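Local coordinates for leucine--tRNA ligase (Agrobacterium radiobacter, PDB 5AH5), which binds a leucyl-adenylate analogue and zinc and, as a leucyl-tRNA synthetase, probably joins L-leucine to tRNA(Leu) using ATP, at residues V35-P40 with R52-G57; D521-G526 with V557-Q562; T152-D157 with R184-W189; Q161-A166 with N414-R419. All coordinates share one frame; numbering follows the deposited sequence.

Contact 1 (V35-P40 with R52-G57); sequences VLEMFP and RNYSMG. With LSS (5'-O-(L-leucylsulfamoyl)adenosine), chain I.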
# COMPACT_ATOMS: atom_id res chain seq x y z
N VAL B 35 7.66 7.40 -7.98
CA VAL B 35 7.00 6.11 -7.96
C VAL B 35 7.78 5.21 -7.00
O VAL B 35 8.95 5.11 -7.12
CB VAL B 35 6.98 5.43 -9.34
CG1 VAL B 35 8.28 5.56 -10.11
CG2 VAL B 35 6.60 3.96 -9.24
N LEU B 36 7.10 4.56 -6.07
CA LEU B 36 7.77 3.55 -5.26
C LEU B 36 6.87 2.41 -4.96
O LEU B 36 5.68 2.49 -5.21
CB LEU B 36 8.30 4.18 -3.97
CG LEU B 36 7.46 4.47 -2.74
CD1 LEU B 36 8.37 4.82 -1.58
CD2 LEU B 36 6.52 5.57 -2.99
N GLU B 37 7.48 1.38 -4.39
CA GLU B 37 6.82 0.16 -4.03
C GLU B 37 7.15 -0.12 -2.56
O GLU B 37 8.13 0.44 -2.00
CB GLU B 37 7.42 -1.00 -4.79
CG GLU B 37 7.41 -0.94 -6.30
CD GLU B 37 8.72 -0.53 -6.88
OE1 GLU B 37 9.77 -0.82 -6.25
OE2 GLU B 37 8.72 0.05 -8.02
N MET B 38 6.36 -0.98 -1.95
CA MET B 38 6.57 -1.32 -0.54
C MET B 38 7.87 -2.08 -0.37
O MET B 38 8.04 -3.21 -0.89
CB MET B 38 5.39 -2.06 0.06
CG MET B 38 4.19 -1.18 0.26
SD MET B 38 2.89 -2.19 0.97
CE MET B 38 1.47 -1.16 0.73
N PHE B 39 8.84 -1.40 0.27
CA PHE B 39 10.20 -1.97 0.47
C PHE B 39 10.19 -3.27 1.28
O PHE B 39 9.30 -3.47 2.07
CB PHE B 39 11.21 -0.89 0.93
CG PHE B 39 11.17 -0.47 2.40
CD1 PHE B 39 10.00 -0.43 3.15
CD2 PHE B 39 12.33 0.04 3.00
CE1 PHE B 39 10.01 0.02 4.44
CE2 PHE B 39 12.32 0.48 4.31
CZ PHE B 39 11.18 0.51 5.03
N PRO B 40 11.00 -4.24 0.92
CA PRO B 40 10.88 -5.54 1.49
C PRO B 40 11.55 -5.75 2.89
O PRO B 40 12.56 -5.12 3.18
CB PRO B 40 11.60 -6.40 0.51
CG PRO B 40 12.64 -5.56 -0.02
CD PRO B 40 12.06 -4.18 -0.06
N ARG B 52 6.95 -9.44 -8.99
CA ARG B 52 5.71 -8.92 -9.60
C ARG B 52 5.48 -7.47 -9.17
O ARG B 52 5.20 -6.58 -10.00
CB ARG B 52 4.48 -9.76 -9.24
CG ARG B 52 3.25 -9.24 -9.97
CD ARG B 52 2.00 -9.92 -9.54
NE ARG B 52 0.92 -9.69 -10.49
CZ ARG B 52 -0.32 -10.06 -10.30
NH1 ARG B 52 -0.65 -10.77 -9.19
NH2 ARG B 52 -1.25 -9.77 -11.23
N ASN B 53 5.56 -7.27 -7.86
CA ASN B 53 5.38 -5.99 -7.24
C ASN B 53 6.34 -4.89 -7.82
O ASN B 53 5.92 -3.75 -8.11
CB ASN B 53 5.58 -6.17 -5.75
CG ASN B 53 5.13 -5.02 -4.94
OD1 ASN B 53 4.91 -5.19 -3.73
ND2 ASN B 53 5.02 -3.83 -5.53
N TYR B 54 7.55 -5.29 -8.10
CA TYR B 54 8.63 -4.37 -8.42
C TYR B 54 8.75 -4.19 -9.94
O TYR B 54 9.19 -3.14 -10.44
CB TYR B 54 9.93 -4.80 -7.71
CG TYR B 54 9.84 -4.88 -6.16
CD1 TYR B 54 8.94 -4.12 -5.45
CD2 TYR B 54 10.71 -5.69 -5.40
CE1 TYR B 54 8.84 -4.16 -4.10
CE2 TYR B 54 10.59 -5.74 -3.98
CZ TYR B 54 9.67 -5.01 -3.34
OH TYR B 54 9.54 -5.00 -1.93
N SER B 55 8.42 -5.21 -10.68
CA SER B 55 8.31 -5.13 -12.13
C SER B 55 7.39 -4.02 -12.54
O SER B 55 7.67 -3.29 -13.50
CB SER B 55 7.79 -6.41 -12.70
OG SER B 55 8.79 -7.36 -12.65
N MET B 56 6.30 -3.88 -11.82
CA MET B 56 5.25 -2.86 -12.19
C MET B 56 5.81 -1.45 -12.03
O MET B 56 5.57 -0.57 -12.88
CB MET B 56 4.00 -3.01 -11.36
CG MET B 56 3.22 -4.31 -11.54
SD MET B 56 1.78 -4.47 -10.44
CE MET B 56 1.33 -6.12 -10.97
N GLY B 57 6.55 -1.24 -10.93
CA GLY B 57 7.18 0.02 -10.68
C GLY B 57 8.23 0.31 -11.68
O GLY B 57 8.31 1.44 -12.13
C1 LSS I . 6.73 -5.76 3.66
N1 LSS I . 2.59 -11.79 -4.24
O1 LSS I . 5.57 -6.11 3.59
S1 LSS I . 7.51 -7.73 2.40
C2 LSS I . 2.49 -10.48 -4.45
N2 LSS I . 7.73 -6.45 3.14
O2 LSS I . 2.71 -7.24 -0.73
N3 LSS I . 3.13 -9.56 -3.70
O3 LSS I . 4.04 -4.89 -1.25
C4 LSS I . 3.92 -9.99 -2.70
N4 LSS I . 8.52 -4.37 4.69
O4 LSS I . 6.11 -7.42 -1.72
C5 LSS I . 4.00 -11.34 -2.38
O5 LSS I . 6.65 -7.40 1.10
C6 LSS I . 3.30 -12.25 -3.15
N6 LSS I . 3.42 -13.57 -2.88
C7 LSS I . 6.63 -1.91 4.42
N7 LSS I . 4.82 -11.46 -1.30
C8 LSS I . 5.20 -10.21 -0.92
C9 LSS I . 6.49 -3.26 3.72
N9 LSS I . 4.67 -9.33 -1.80
CA LSS I . 7.07 -4.51 4.41
C10 LSS I . 5.73 -1.90 5.66
C11 LSS I . 6.30 -0.78 3.37
O1A LSS I . 6.77 -8.83 3.03
C21 LSS I . 4.77 -7.88 -1.77
C22 LSS I . 4.10 -7.30 -0.58
C23 LSS I . 4.74 -5.91 -0.48
C24 LSS I . 6.13 -6.20 -1.00
C25 LSS I . 7.13 -6.49 0.11
O2A LSS I . 8.74 -8.26 1.84
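Y54 OH donates a hydrogen bond of 2.6 Å to M38 O. The hydroxyl lies in the M38 carbonyl plane, and M38 O sits at the edge of the Y54 ring. N53 OD1 accepts a hydrogen bond of 2.6 Å from LSS O3, a ribose hydroxyl. F39 O accepts one of 2.9 Å from LSS N4, the amino group of the leucyl part. Both segments thus help line the adenylate pocket, and P40 belongs to the predicted HIGH region. E37 OE2 comes to 3.1 Å from G57 CA, where glycine has no side chain. The buried carboxylate is held by H73 and Y117.

Van der Waals packing centres on Y54. E37 CG is anti to the carbonyl carbon (chi1 -58°), which sets it 3.6 Å from Y54 CD1. The carboxylate and ring planes are 49° apart. P40 CD lies 4.1 Å from Y54 CZ. The F39 ring meets LSS C11 at its edge.

Strand 32-37 and helix 48-66 are the first two elements of a beta-alpha-beta unit that ends in strand 70-72. Their local axes are antiparallel, 8.2 Å apart. Strand 520-524 pairs with strand 32-37 in the parallel sheet.

Contact 2 (D521-G526 with V557-Q562); sequences DVYIGG and VELYNQ. With LSS (5'-O-(L-leucylsulfamoyl)adenosine), chain I.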
# COMPACT_ATOMS: atom_id res chain seq x y z
N ASP B 521 3.63 9.98 -6.15
CA ASP B 521 2.55 9.91 -7.15
C ASP B 521 1.93 8.52 -7.17
O ASP B 521 0.74 8.39 -7.28
CB ASP B 521 3.12 10.24 -8.52
CG ASP B 521 3.69 11.66 -8.56
OD1 ASP B 521 2.90 12.61 -8.70
OD2 ASP B 521 4.92 11.81 -8.34
N VAL B 522 2.77 7.50 -7.17
CA VAL B 522 2.31 6.13 -7.28
C VAL B 522 3.01 5.32 -6.17
O VAL B 522 4.21 5.42 -6.03
CB VAL B 522 2.62 5.60 -8.67
CG1 VAL B 522 2.39 4.13 -8.77
CG2 VAL B 522 1.76 6.36 -9.76
N TYR B 523 2.23 4.58 -5.40
CA TYR B 523 2.70 3.61 -4.41
C TYR B 523 2.09 2.24 -4.67
O TYR B 523 0.88 2.11 -4.72
CB TYR B 523 2.28 4.05 -3.04
CG TYR B 523 3.03 3.37 -1.89
CD1 TYR B 523 4.39 3.04 -1.99
CD2 TYR B 523 2.43 3.21 -0.67
CE1 TYR B 523 5.12 2.51 -0.87
CE2 TYR B 523 3.14 2.65 0.42
CZ TYR B 523 4.49 2.32 0.30
OH TYR B 523 5.22 1.81 1.40
N ILE B 524 2.92 1.25 -4.86
CA ILE B 524 2.52 -0.10 -5.23
C ILE B 524 2.84 -1.07 -4.10
O ILE B 524 4.01 -1.28 -3.82
CB ILE B 524 3.30 -0.58 -6.45
CG1 ILE B 524 3.34 0.55 -7.55
CG2 ILE B 524 2.67 -1.84 -7.02
CD1 ILE B 524 4.34 0.30 -8.65
N GLY B 525 1.82 -1.68 -3.49
CA GLY B 525 2.05 -2.77 -2.56
C GLY B 525 0.79 -3.46 -2.07
O GLY B 525 -0.31 -3.06 -2.41
N GLY B 526 0.97 -4.47 -1.26
CA GLY B 526 -0.10 -5.39 -0.91
C GLY B 526 -1.12 -4.81 0.04
O GLY B 526 -0.83 -3.95 0.87
N VAL B 557 -0.45 9.52 -3.38
CA VAL B 557 -1.59 10.02 -4.17
C VAL B 557 -2.43 8.85 -4.69
O VAL B 557 -3.59 8.73 -4.35
CB VAL B 557 -1.14 10.95 -5.32
CG1 VAL B 557 -2.34 11.34 -6.23
CG2 VAL B 557 -0.55 12.21 -4.75
N GLU B 558 -1.80 8.00 -5.47
CA GLU B 558 -2.39 6.81 -6.05
C GLU B 558 -1.74 5.54 -5.40
O GLU B 558 -0.54 5.47 -5.35
CB GLU B 558 -2.11 6.87 -7.54
CG GLU B 558 -2.98 6.01 -8.42
CD GLU B 558 -4.29 6.66 -8.86
OE1 GLU B 558 -4.22 7.84 -9.29
OE2 GLU B 558 -5.34 5.96 -8.81
N LEU B 559 -2.56 4.65 -4.84
CA LEU B 559 -2.18 3.35 -4.32
C LEU B 559 -2.70 2.23 -5.22
O LEU B 559 -3.86 2.13 -5.45
CB LEU B 559 -2.76 3.15 -2.92
CG LEU B 559 -2.70 1.78 -2.30
CD1 LEU B 559 -1.24 1.52 -1.87
CD2 LEU B 559 -3.54 1.68 -1.04
N TYR B 560 -1.81 1.38 -5.66
CA TYR B 560 -2.13 0.20 -6.38
C TYR B 560 -1.70 -1.05 -5.57
O TYR B 560 -0.54 -1.19 -5.15
CB TYR B 560 -1.35 0.25 -7.66
CG TYR B 560 -1.86 1.32 -8.63
CD1 TYR B 560 -3.06 1.14 -9.36
CD2 TYR B 560 -1.18 2.50 -8.78
CE1 TYR B 560 -3.51 2.12 -10.25
CE2 TYR B 560 -1.63 3.50 -9.65
CZ TYR B 560 -2.78 3.29 -10.40
OH TYR B 560 -3.17 4.29 -11.27
N ASN B 561 -2.63 -1.97 -5.41
CA ASN B 561 -2.41 -3.22 -4.70
C ASN B 561 -2.20 -4.40 -5.65
O ASN B 561 -3.20 -4.97 -6.12
CB ASN B 561 -3.63 -3.53 -3.82
CG ASN B 561 -3.88 -2.52 -2.74
OD1 ASN B 561 -5.00 -2.14 -2.54
ND2 ASN B 561 -2.86 -2.14 -1.96
N GLN B 562 -0.96 -4.75 -5.98
CA GLN B 562 -0.71 -5.92 -6.80
C GLN B 562 -1.35 -7.18 -6.18
O GLN B 562 -1.38 -7.36 -4.95
CB GLN B 562 0.76 -6.17 -7.14
CG GLN B 562 1.61 -6.92 -6.05
CD GLN B 562 1.67 -6.18 -4.76
OE1 GLN B 562 1.36 -5.00 -4.70
NE2 GLN B 562 2.06 -6.88 -3.68
C1 LSS I . 6.73 -5.76 3.66
N1 LSS I . 2.59 -11.79 -4.24
O1 LSS I . 5.57 -6.11 3.59
S1 LSS I . 7.51 -7.73 2.40
C2 LSS I . 2.49 -10.48 -4.45
N2 LSS I . 7.73 -6.45 3.14
O2 LSS I . 2.71 -7.24 -0.73
N3 LSS I . 3.13 -9.56 -3.70
O3 LSS I . 4.04 -4.89 -1.25
C4 LSS I . 3.92 -9.99 -2.70
N4 LSS I . 8.52 -4.37 4.69
O4 LSS I . 6.11 -7.42 -1.72
C5 LSS I . 4.00 -11.34 -2.38
O5 LSS I . 6.65 -7.40 1.10
C6 LSS I . 3.30 -12.25 -3.15
N6 LSS I . 3.42 -13.57 -2.88
C7 LSS I . 6.63 -1.91 4.42
N7 LSS I . 4.82 -11.46 -1.30
C8 LSS I . 5.20 -10.21 -0.92
C9 LSS I . 6.49 -3.26 3.72
N9 LSS I . 4.67 -9.33 -1.80
CA LSS I . 7.07 -4.51 4.41
C10 LSS I . 5.73 -1.90 5.66
C11 LSS I . 6.30 -0.78 3.37
O1A LSS I . 6.77 -8.83 3.03
C21 LSS I . 4.77 -7.88 -1.77
C22 LSS I . 4.10 -7.30 -0.58
C23 LSS I . 4.74 -5.91 -0.48
C24 LSS I . 6.13 -6.20 -1.00
C25 LSS I . 7.13 -6.49 0.11
O2A LSS I . 8.74 -8.26 1.84
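Backbone hydrogen bonds join the segments in parallel register, with V522 beside E558, Y523 beside L559 and I524 beside Y560. Strands 520-524 and 556-560, with helix 533-546 between them, form a beta-alpha-beta unit of the Rossmann-like nucleotide-binding fold of this synthetase family. Y523 anchors the centre of the pairing. Its N donates to E558 O, and its O accepts from Y560 N, both at 2.9 Å. G525 N continues the ladder to Y560 O.

The side chains of V522, I524, E558 and Y560 start out on one sheet face, those of Y523 and L559 on the other. On the first face, V522 CG1 meets Y560 CD2 at the ring edge, 3.9 Å away. On the second, L559 CD1 lies 4.2 Å from Y523 CD2. The far end of the Y523 ring leads away from L559, and its hydroxyl hydrogen-bonds to Y496 and H533. Y523 OH also lies close to LSS C11 in the leucyl part.

Beyond the strands, N561 ND2 donates to G525 O in a short bond of 2.7 Å. The N-H points almost straight at the oxygen (177°), which lies in the amide plane of N561. G525 CA lies 3.2 Å from LSS O3, and G526 N donates to the same oxygen. Q562 is bent at chi2, and its OE1 lies beside G525 C. Its NE2 donates to the adenine at LSS N3, 2.9 Å away, and makes a weak bond of 3.0 Å to the ribose oxygen LSS O2.

Contact 3 (T152-D157 with R184-W189); sequences TYVYWD and RRTPQW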
# COMPACT_ATOMS: atom_id res chain seq x y z
N THR B 152 -0.42 1.02 31.29
CA THR B 152 -1.78 0.62 30.96
C THR B 152 -1.80 -0.70 30.21
O THR B 152 -0.75 -1.33 29.99
CB THR B 152 -2.51 1.70 30.13
OG1 THR B 152 -3.85 1.27 29.86
CG2 THR B 152 -1.78 1.98 28.80
N TYR B 153 -3.01 -1.11 29.81
CA TYR B 153 -3.16 -2.42 29.18
C TYR B 153 -2.67 -2.42 27.72
O TYR B 153 -2.98 -1.51 26.96
CB TYR B 153 -4.59 -2.93 29.30
CG TYR B 153 -4.87 -3.43 30.71
CD1 TYR B 153 -4.44 -4.71 31.11
CD2 TYR B 153 -5.54 -2.62 31.65
CE1 TYR B 153 -4.70 -5.18 32.41
CE2 TYR B 153 -5.79 -3.08 32.95
CZ TYR B 153 -5.37 -4.36 33.32
OH TYR B 153 -5.60 -4.81 34.61
N VAL B 154 -1.89 -3.43 27.39
CA VAL B 154 -1.35 -3.60 26.03
C VAL B 154 -1.40 -5.05 25.68
O VAL B 154 -1.51 -5.89 26.58
CB VAL B 154 0.13 -3.12 25.90
CG1 VAL B 154 0.24 -1.63 26.19
CG2 VAL B 154 1.07 -3.92 26.76
N TYR B 155 -1.34 -5.35 24.39
CA TYR B 155 -1.28 -6.73 23.94
C TYR B 155 0.08 -7.31 24.16
O TYR B 155 1.08 -6.62 23.95
CB TYR B 155 -1.64 -6.82 22.45
CG TYR B 155 -3.07 -6.47 22.21
CD1 TYR B 155 -4.08 -7.42 22.39
CD2 TYR B 155 -3.44 -5.19 21.86
CE1 TYR B 155 -5.40 -7.12 22.16
CE2 TYR B 155 -4.76 -4.86 21.66
CZ TYR B 155 -5.74 -5.83 21.80
OH TYR B 155 -7.04 -5.49 21.60
N TRP B 156 0.14 -8.59 24.50
CA TRP B 156 1.37 -9.30 24.81
C TRP B 156 1.35 -10.61 24.07
O TRP B 156 0.40 -11.36 24.21
CB TRP B 156 1.46 -9.54 26.33
CG TRP B 156 2.56 -10.50 26.75
CD1 TRP B 156 2.40 -11.81 27.11
CD2 TRP B 156 3.97 -10.23 26.85
NE1 TRP B 156 3.62 -12.37 27.41
CE2 TRP B 156 4.60 -11.43 27.27
CE3 TRP B 156 4.77 -9.08 26.65
CZ2 TRP B 156 6.00 -11.52 27.48
CZ3 TRP B 156 6.15 -9.17 26.84
CH2 TRP B 156 6.75 -10.39 27.25
N ASP B 157 2.36 -10.87 23.27
CA ASP B 157 2.55 -12.14 22.59
C ASP B 157 3.56 -13.01 23.38
O ASP B 157 4.72 -12.70 23.41
CB ASP B 157 3.03 -11.89 21.16
CG ASP B 157 3.09 -13.12 20.28
OD1 ASP B 157 3.42 -14.22 20.76
OD2 ASP B 157 2.83 -12.98 19.05
N ARG B 184 -1.52 -7.46 29.23
CA ARG B 184 -0.86 -7.10 30.50
C ARG B 184 -0.88 -5.61 30.64
O ARG B 184 -0.86 -4.90 29.62
CB ARG B 184 0.62 -7.40 30.48
CG ARG B 184 1.05 -8.82 30.24
CD ARG B 184 2.57 -8.77 30.04
NE ARG B 184 3.21 -10.04 30.37
CZ ARG B 184 4.51 -10.20 30.58
NH1 ARG B 184 5.36 -9.17 30.49
NH2 ARG B 184 4.96 -11.41 30.91
N ARG B 185 -0.84 -5.15 31.89
CA ARG B 185 -0.59 -3.76 32.27
C ARG B 185 0.93 -3.59 32.55
O ARG B 185 1.52 -4.39 33.25
CB ARG B 185 -1.42 -3.43 33.51
CG ARG B 185 -1.62 -1.96 33.84
CD ARG B 185 -2.70 -1.83 34.91
NE ARG B 185 -2.96 -0.44 35.31
CZ ARG B 185 -2.17 0.28 36.10
NH1 ARG B 185 -1.03 -0.22 36.61
NH2 ARG B 185 -2.51 1.53 36.40
N THR B 186 1.55 -2.56 31.97
CA THR B 186 3.02 -2.40 31.95
C THR B 186 3.32 -1.01 31.45
O THR B 186 2.58 -0.49 30.61
CB THR B 186 3.75 -3.28 30.87
OG1 THR B 186 3.12 -4.54 30.68
CG2 THR B 186 5.17 -3.49 31.23
N PRO B 187 4.45 -0.42 31.88
CA PRO B 187 4.79 0.91 31.33
C PRO B 187 5.39 0.77 29.94
O PRO B 187 6.34 -0.03 29.74
CB PRO B 187 5.80 1.50 32.33
CG PRO B 187 5.83 0.57 33.49
CD PRO B 187 5.30 -0.78 33.03
N GLN B 188 4.80 1.46 28.96
CA GLN B 188 5.18 1.27 27.57
C GLN B 188 5.11 2.61 26.87
O GLN B 188 4.50 3.59 27.39
CB GLN B 188 4.25 0.29 26.90
CG GLN B 188 4.30 -1.13 27.42
CD GLN B 188 5.58 -1.87 27.09
OE1 GLN B 188 6.17 -1.75 26.02
NE2 GLN B 188 6.00 -2.69 28.03
N TRP B 189 5.75 2.65 25.69
CA TRP B 189 5.72 3.82 24.84
C TRP B 189 4.59 3.68 23.82
O TRP B 189 4.31 2.57 23.30
CB TRP B 189 7.06 4.07 24.15
CG TRP B 189 8.13 4.44 25.13
CD1 TRP B 189 9.01 3.60 25.72
CD2 TRP B 189 8.43 5.75 25.63
NE1 TRP B 189 9.83 4.29 26.55
CE2 TRP B 189 9.50 5.61 26.52
CE3 TRP B 189 7.88 7.02 25.42
CZ2 TRP B 189 10.05 6.71 27.20
CZ3 TRP B 189 8.39 8.09 26.05
CH2 TRP B 189 9.49 7.94 26.97
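V154 N donates to R184 O at 2.9 Å, the shortest hydrogen bond between the segments. The same carbonyl oxygen also receives a CA-H...O contact from Y153. R184 N returns a bond of 3.1 Å to V154 O, which closes the antiparallel hydrogen-bonded pair. Two residues further along the ladder, T186 N donates to T152 O from above the carbonyl plane. The return bond, from T152 N to T186 O, is weak.

The short axes of strands 153-157 and 184-189 run at 109° to each other, because the strands are strongly bent. The pairing continues from W156 to Y182, while Q188 pairs with D150. Both strands belong to a curled antiparallel sheet, and V154 packs toward strand 162-164 through V163.

W156 and R184 carry the main side-chain contact. The R184 guanidinium lies flat on the indole, with the planes 4° apart. Its CZ sits over the six-membered ring, 3.6 Å from the centroid, in a cation-pi contact. R184 CD covers the five-membered ring in a CH-pi contact. R184 is extended from CG to NE, which carries the chain across the indole.

Y153 and R185, a non-hydrogen-bonded pair, pack on the other face of the ladder from V154 and R184. R185 CB lies over one face of the Y153 ring, offset toward its rim and 4.0 Å from the centroid. R185 CG is anti to the backbone N (chi1 -163°), and the chain runs on extended, with CD 3.9 Å from Y153 CE2.

Contact 4 (Q161-A166 with N414-R419); sequences QTVLAA and NWSISR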
# COMPACT_ATOMS: atom_id res chain seq x y z
N GLN B 161 7.39 -13.01 22.99
CA GLN B 161 7.87 -12.40 24.22
C GLN B 161 7.96 -10.88 24.05
O GLN B 161 8.89 -10.22 24.52
CB GLN B 161 9.21 -13.05 24.68
CG GLN B 161 9.02 -14.50 25.16
CD GLN B 161 8.39 -14.53 26.57
OE1 GLN B 161 9.03 -14.09 27.54
NE2 GLN B 161 7.15 -15.01 26.69
N THR B 162 6.95 -10.31 23.43
CA THR B 162 6.88 -8.88 23.42
C THR B 162 5.52 -8.34 23.38
O THR B 162 4.56 -9.02 22.99
CB THR B 162 7.75 -8.28 22.26
OG1 THR B 162 7.65 -6.84 22.23
CG2 THR B 162 7.38 -8.86 20.93
N VAL B 163 5.45 -7.08 23.76
CA VAL B 163 4.26 -6.32 23.57
C VAL B 163 4.07 -6.12 22.03
O VAL B 163 5.05 -6.07 21.29
CB VAL B 163 4.40 -4.99 24.33
CG1 VAL B 163 3.40 -3.97 23.87
CG2 VAL B 163 4.28 -5.23 25.78
N LEU B 164 2.82 -6.11 21.57
CA LEU B 164 2.45 -5.84 20.15
C LEU B 164 1.43 -4.70 20.08
O LEU B 164 0.65 -4.52 20.99
CB LEU B 164 1.81 -7.07 19.50
CG LEU B 164 2.74 -8.26 19.30
CD1 LEU B 164 1.91 -9.35 18.70
CD2 LEU B 164 3.97 -7.96 18.47
N ALA B 165 1.43 -3.96 18.99
CA ALA B 165 0.37 -2.95 18.71
C ALA B 165 -0.97 -3.63 18.38
O ALA B 165 -0.98 -4.77 18.01
CB ALA B 165 0.80 -2.05 17.54
N ALA B 166 -2.08 -2.94 18.60
CA ALA B 166 -3.40 -3.49 18.30
C ALA B 166 -3.46 -3.96 16.83
O ALA B 166 -4.13 -4.93 16.51
CB ALA B 166 -4.48 -2.47 18.59
N ASN B 414 -4.51 3.75 20.86
CA ASN B 414 -3.20 4.37 20.72
C ASN B 414 -2.14 3.31 20.46
O ASN B 414 -2.28 2.15 20.85
CB ASN B 414 -2.89 5.34 21.83
CG ASN B 414 -3.47 6.73 21.56
OD1 ASN B 414 -3.90 7.05 20.45
ND2 ASN B 414 -3.44 7.58 22.55
N TRP B 415 -1.14 3.72 19.70
CA TRP B 415 -0.17 2.83 19.07
C TRP B 415 1.02 2.53 20.01
O TRP B 415 1.88 3.40 20.20
CB TRP B 415 0.32 3.60 17.86
CG TRP B 415 1.32 2.91 16.98
CD1 TRP B 415 1.63 1.61 16.97
CD2 TRP B 415 2.08 3.53 15.97
NE1 TRP B 415 2.59 1.37 16.01
CE2 TRP B 415 2.87 2.55 15.38
CE3 TRP B 415 2.17 4.84 15.50
CZ2 TRP B 415 3.72 2.81 14.34
CZ3 TRP B 415 3.04 5.12 14.46
CH2 TRP B 415 3.81 4.09 13.89
N SER B 416 1.08 1.30 20.55
CA SER B 416 2.27 0.75 21.24
C SER B 416 3.40 0.54 20.28
O SER B 416 3.28 -0.30 19.38
CB SER B 416 2.06 -0.67 21.78
OG SER B 416 1.00 -0.70 22.65
N ILE B 417 4.53 1.18 20.56
CA ILE B 417 5.75 1.09 19.76
C ILE B 417 6.94 0.46 20.44
O ILE B 417 7.88 0.06 19.76
CB ILE B 417 6.15 2.45 19.14
CG1 ILE B 417 6.30 3.56 20.19
CG2 ILE B 417 5.07 2.84 18.13
CD1 ILE B 417 7.05 4.79 19.70
N SER B 418 6.89 0.32 21.75
CA SER B 418 7.98 -0.31 22.48
C SER B 418 7.90 -1.83 22.46
O SER B 418 6.85 -2.42 22.69
CB SER B 418 8.12 0.27 23.90
OG SER B 418 6.90 0.43 24.59
N ARG B 419 9.03 -2.43 22.13
CA ARG B 419 9.14 -3.86 21.95
C ARG B 419 10.26 -4.38 22.85
O ARG B 419 11.33 -3.78 22.89
CB ARG B 419 9.43 -4.15 20.47
CG ARG B 419 8.33 -3.58 19.57
CD ARG B 419 7.05 -4.38 19.73
NE ARG B 419 6.02 -3.84 18.85
CZ ARG B 419 5.12 -2.97 19.20
NH1 ARG B 419 5.04 -2.53 20.46
NH2 ARG B 419 4.25 -2.53 18.29
O HOH W 1 -0.93 -3.16 22.72
O HOH W 2 -1.46 -0.36 19.91
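The contact spans the curl of the antiparallel sheet, between two of its strands that are not paired with each other. Strand 162-164 passes strand 415-419 without a direct hydrogen bond. Packing and two waters join them. R419 carries much of the packing. A bend at chi2 (-71°) brings its CD to 3.0 Å from V163 O and 3.6 Å from T162 OG1.

The guanidinium has L164 CA over one face and I417 O over the other. Its two terminal nitrogens donate to the segment's own backbone. NH2 bonds to S416 O at 2.7 Å, and NH1 bonds to S418 O at 2.9 Å. NE forms a salt bridge with D488.

A165 CB touches the W415 ring at its edge, 3.8 Å from CD1. V163 CG1 packs on S416 CB. One water donates to L164 O and also hydrogen-bonds to S416 OG. The second donates to N414 O, 2.8 Å away, and accepts from A166 N and S416 N.

Strand 153-157 borders strand 162-164, and strand 182-191 pairs with strand 415-419. Helix 533-546 packs on W415, whose ring stacks with Y536.

How the contacts relate
From the N terminus, contact 1 closes a short loop between strand 32-37 and the helix after it. Contact 3 comes next, joining 152-157 to 184-189. Contact 4 starts within that interval, at 161-166, and ends far later, at 414-419, so contacts 3 and 4 cross. The long loop closed by contact 4 includes the editing domain. Contact 2 opens after it and closes a beta-alpha-beta crossover. Contacts 1 and 2 meet through neighbouring strands 32-37 and 520-524, bringing distant halves of the catalytic fold around the same ligand. Contacts 3 and 4 share the antiparallel sheet, their centres about 7 Å apart, and S418 bonds to Q188 and W189.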